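Local coordinates for lectin (Lotus tetragonolobus, PDB 2EIG), which probably binds L-fucosyl-bearing sugars as a tetrameric legume seed lectin that carries calcium and manganese ions, at residues D10-I22 with V36-P48. Numbering follows the deposited sequence.
Sequences DDGSLIFQGDAKI and VNRTTSHALYATP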
# COMPACT_ATOMS: atom_id res chain seq x y z
N ASP A 10 -20.16 33.13 -5.05
CA ASP A 10 -20.08 33.29 -6.48
C ASP A 10 -18.91 34.25 -6.85
O ASP A 10 -19.14 35.36 -7.33
CB ASP A 10 -21.43 33.87 -6.92
CG ASP A 10 -21.63 33.79 -8.37
OD1 ASP A 10 -20.65 33.42 -9.07
OD2 ASP A 10 -22.75 34.06 -8.81
N ASP A 11 -17.68 33.80 -6.64
CA ASP A 11 -16.57 34.75 -6.51
C ASP A 11 -15.45 34.51 -7.52
O ASP A 11 -14.33 35.00 -7.34
CB ASP A 11 -16.06 34.82 -5.04
CG ASP A 11 -15.50 33.47 -4.55
OD1 ASP A 11 -15.29 33.31 -3.31
OD2 ASP A 11 -15.32 32.57 -5.41
N GLY A 12 -15.77 33.78 -8.59
CA GLY A 12 -14.79 33.42 -9.61
C GLY A 12 -13.67 32.46 -9.22
O GLY A 12 -12.77 32.19 -10.01
N SER A 13 -13.68 31.96 -7.99
CA SER A 13 -12.67 30.99 -7.55
C SER A 13 -12.98 29.59 -8.15
O SER A 13 -12.09 28.80 -8.30
CB SER A 13 -12.62 30.93 -6.02
OG SER A 13 -13.83 30.36 -5.51
N LEU A 14 -14.23 29.31 -8.49
CA LEU A 14 -14.60 28.02 -9.11
C LEU A 14 -15.08 28.17 -10.56
O LEU A 14 -15.48 29.26 -10.98
CB LEU A 14 -15.68 27.26 -8.28
CG LEU A 14 -15.44 26.93 -6.81
CD1 LEU A 14 -16.70 26.19 -6.20
CD2 LEU A 14 -14.20 26.06 -6.60
N ILE A 15 -15.04 27.06 -11.29
CA ILE A 15 -15.62 26.95 -12.60
C ILE A 15 -16.83 26.03 -12.47
O ILE A 15 -16.73 24.93 -11.90
CB ILE A 15 -14.64 26.35 -13.64
CG1 ILE A 15 -13.40 27.27 -13.82
CG2 ILE A 15 -15.36 26.07 -14.98
CD1 ILE A 15 -12.21 26.54 -14.52
N PHE A 16 -17.97 26.51 -12.94
CA PHE A 16 -19.18 25.71 -12.93
C PHE A 16 -19.54 25.32 -14.34
O PHE A 16 -19.50 26.17 -15.24
CB PHE A 16 -20.32 26.51 -12.34
CG PHE A 16 -20.03 27.04 -11.01
CD1 PHE A 16 -20.37 26.32 -9.89
CD2 PHE A 16 -19.40 28.28 -10.87
CE1 PHE A 16 -20.09 26.80 -8.64
CE2 PHE A 16 -19.11 28.78 -9.62
CZ PHE A 16 -19.47 28.04 -8.49
N GLN A 17 -19.87 24.05 -14.53
CA GLN A 17 -20.21 23.50 -15.84
C GLN A 17 -21.47 22.72 -15.65
O GLN A 17 -21.72 22.18 -14.57
CB GLN A 17 -19.11 22.61 -16.42
CG GLN A 17 -17.70 23.24 -16.25
CD GLN A 17 -16.66 22.53 -17.06
OE1 GLN A 17 -15.48 22.94 -17.13
NE2 GLN A 17 -17.07 21.45 -17.71
N GLY A 18 -22.29 22.73 -16.69
CA GLY A 18 -23.59 22.09 -16.68
C GLY A 18 -24.49 22.69 -15.61
O GLY A 18 -24.62 23.92 -15.48
N ASP A 19 -25.08 21.78 -14.84
CA ASP A 19 -26.12 22.12 -13.85
C ASP A 19 -25.60 22.52 -12.48
O ASP A 19 -26.38 22.68 -11.53
CB ASP A 19 -27.17 21.00 -13.82
CG ASP A 19 -27.90 20.91 -15.16
OD1 ASP A 19 -27.77 19.94 -15.92
OD2 ASP A 19 -28.51 21.90 -15.52
N ALA A 20 -24.29 22.73 -12.37
CA ALA A 20 -23.74 23.15 -11.09
C ALA A 20 -23.94 24.66 -10.88
O ALA A 20 -23.61 25.43 -11.75
CB ALA A 20 -22.26 22.80 -10.98
N LYS A 21 -24.37 25.05 -9.68
CA LYS A 21 -24.67 26.48 -9.37
C LYS A 21 -24.51 26.71 -7.90
O LYS A 21 -24.73 25.78 -7.10
CB LYS A 21 -26.12 26.85 -9.75
CG LYS A 21 -26.58 26.53 -11.20
CD LYS A 21 -25.94 27.48 -12.19
CE LYS A 21 -26.31 27.17 -13.61
NZ LYS A 21 -25.41 28.06 -14.40
N ILE A 22 -24.11 27.92 -7.50
CA ILE A 22 -24.26 28.30 -6.08
C ILE A 22 -25.78 28.39 -5.86
O ILE A 22 -26.48 28.98 -6.69
CB ILE A 22 -23.55 29.66 -5.73
CG1 ILE A 22 -22.06 29.64 -6.10
CG2 ILE A 22 -23.72 30.01 -4.24
CD1 ILE A 22 -21.31 28.44 -5.56
N VAL A 36 -35.55 18.92 -13.30
CA VAL A 36 -35.25 19.05 -14.69
C VAL A 36 -35.24 17.72 -15.46
O VAL A 36 -35.68 17.67 -16.60
CB VAL A 36 -33.93 19.86 -14.79
CG1 VAL A 36 -32.87 19.22 -15.66
CG2 VAL A 36 -34.26 21.31 -15.19
N ASN A 37 -34.77 16.68 -14.80
CA ASN A 37 -34.46 15.37 -15.41
C ASN A 37 -32.93 15.07 -15.36
O ASN A 37 -32.36 15.22 -14.29
CB ASN A 37 -35.29 15.07 -16.71
CG ASN A 37 -34.48 15.05 -18.02
OD1 ASN A 37 -34.43 14.01 -18.72
ND2 ASN A 37 -33.93 16.22 -18.42
N ARG A 38 -32.31 14.63 -16.45
CA ARG A 38 -30.90 14.28 -16.44
C ARG A 38 -30.07 15.52 -16.25
O ARG A 38 -30.22 16.53 -16.96
CB ARG A 38 -30.48 13.63 -17.77
CG ARG A 38 -31.25 12.35 -18.08
CD ARG A 38 -30.92 11.85 -19.45
NE ARG A 38 -31.60 10.58 -19.70
CZ ARG A 38 -31.62 9.94 -20.87
NH1 ARG A 38 -30.98 10.45 -21.92
NH2 ARG A 38 -32.26 8.76 -20.98
N THR A 39 -29.17 15.47 -15.29
CA THR A 39 -28.25 16.57 -15.18
C THR A 39 -26.84 16.03 -15.12
O THR A 39 -26.61 14.92 -14.73
CB THR A 39 -28.52 17.46 -13.93
OG1 THR A 39 -28.36 16.66 -12.75
CG2 THR A 39 -29.93 18.09 -14.00
N THR A 40 -25.92 16.87 -15.55
CA THR A 40 -24.52 16.69 -15.27
C THR A 40 -24.03 18.02 -14.80
O THR A 40 -24.34 19.03 -15.42
CB THR A 40 -23.74 16.29 -16.52
OG1 THR A 40 -24.36 15.13 -17.07
CG2 THR A 40 -22.25 16.03 -16.18
N SER A 41 -23.23 18.00 -13.74
CA SER A 41 -22.66 19.17 -13.11
C SER A 41 -21.21 18.91 -12.76
O SER A 41 -20.90 17.88 -12.14
CB SER A 41 -23.37 19.38 -11.75
OG SER A 41 -24.76 19.57 -11.96
N HIS A 42 -20.37 19.88 -13.09
CA HIS A 42 -18.99 19.96 -12.67
C HIS A 42 -18.81 21.25 -11.90
O HIS A 42 -19.38 22.26 -12.26
CB HIS A 42 -18.11 20.02 -13.91
CG HIS A 42 -17.80 18.67 -14.46
ND1 HIS A 42 -16.66 18.40 -15.18
CD2 HIS A 42 -18.43 17.49 -14.28
CE1 HIS A 42 -16.64 17.12 -15.48
NE2 HIS A 42 -17.70 16.54 -14.94
N ALA A 43 -18.05 21.21 -10.83
CA ALA A 43 -17.67 22.41 -10.10
C ALA A 43 -16.20 22.19 -9.78
O ALA A 43 -15.84 21.30 -8.98
CB ALA A 43 -18.49 22.57 -8.82
N LEU A 44 -15.36 22.97 -10.44
CA LEU A 44 -13.91 22.77 -10.34
C LEU A 44 -13.30 23.95 -9.65
O LEU A 44 -13.72 25.09 -9.88
CB LEU A 44 -13.30 22.65 -11.74
CG LEU A 44 -13.96 21.61 -12.66
CD1 LEU A 44 -13.13 21.54 -13.93
CD2 LEU A 44 -14.03 20.22 -12.01
N TYR A 45 -12.26 23.71 -8.86
CA TYR A 45 -11.42 24.81 -8.47
C TYR A 45 -10.90 25.47 -9.78
O TYR A 45 -10.50 24.78 -10.72
CB TYR A 45 -10.28 24.35 -7.57
CG TYR A 45 -9.42 25.48 -7.07
CD1 TYR A 45 -9.98 26.54 -6.32
CD2 TYR A 45 -8.04 25.47 -7.32
CE1 TYR A 45 -9.18 27.58 -5.86
CE2 TYR A 45 -7.22 26.52 -6.85
CZ TYR A 45 -7.81 27.55 -6.14
OH TYR A 45 -7.04 28.56 -5.66
N ALA A 46 -10.92 26.80 -9.83
CA ALA A 46 -10.63 27.47 -11.10
C ALA A 46 -9.15 27.65 -11.47
O ALA A 46 -8.84 28.29 -12.47
CB ALA A 46 -11.38 28.80 -11.18
N THR A 47 -8.23 27.10 -10.69
CA THR A 47 -6.81 27.23 -11.00
C THR A 47 -6.24 25.86 -11.17
O THR A 47 -6.56 24.97 -10.36
CB THR A 47 -6.03 27.97 -9.86
OG1 THR A 47 -6.80 29.09 -9.41
CG2 THR A 47 -4.60 28.44 -10.32
N PRO A 48 -5.35 25.67 -12.17
CA PRO A 48 -4.80 24.32 -12.31
C PRO A 48 -4.12 23.94 -11.02
O PRO A 48 -3.57 24.81 -10.32
CB PRO A 48 -3.77 24.48 -13.43
CG PRO A 48 -4.24 25.62 -14.22
CD PRO A 48 -4.80 26.58 -13.20
O HOH W 1 -9.30 29.79 -8.70
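I15 pairs with L44 across two antiparallel strands, 14-18 and 39-45, each amide bonding to the other's carbonyl. I15 N to L44 O and L44 N to I15 O both measure 2.8 Å, and both donors lie in the carbonyl plane. The I15 side chain also leans along the strand. Its CG1 stands anti to the carbonyl carbon (chi1 -62°) and meets A46 CB at 3.7 Å, with CD1 alongside A46 CA. A46 is held there by its N, bonded to S13 O at 2.8 Å; a water joins the same S13 O to T47 OG1.

Q17 and H42 form the next hydrogen-bonded pair. Their side chains lie on the same face as I15 and L44, with CB of Q17 3.7 Å from CB of H42. The Q17 amide approaches the imidazole obliquely, the two planes 28° apart.

Beyond Q17 a type II' turn from Q17 to A20, with G18 at positive phi, brings D19 to the partner strand. D19 N bonds to T40 O at 2.9 Å and prolongs the ladder into the turn. The D19 carboxylate crosses T39, where OD1 rests 3.3 Å from T39 CB. The hydroxyl of T39 instead bonds to T208. A20 CB packs against S41 CB at 3.7 Å.

Strand 14-18 is the outermost strand at one end of the seven-stranded sheet of the legume lectin sandwich. Strand 39-50 is its neighbour and bonds on its far side to strand 199-208, through T39, S41 and A43. H42 NE2 reaches G103 O, and the ring meets F85 edge-to-face. On the other face, L14 and Y45 pack against Y5 of strand 2-5 and W221 of strand 214-226, both in the second sheet.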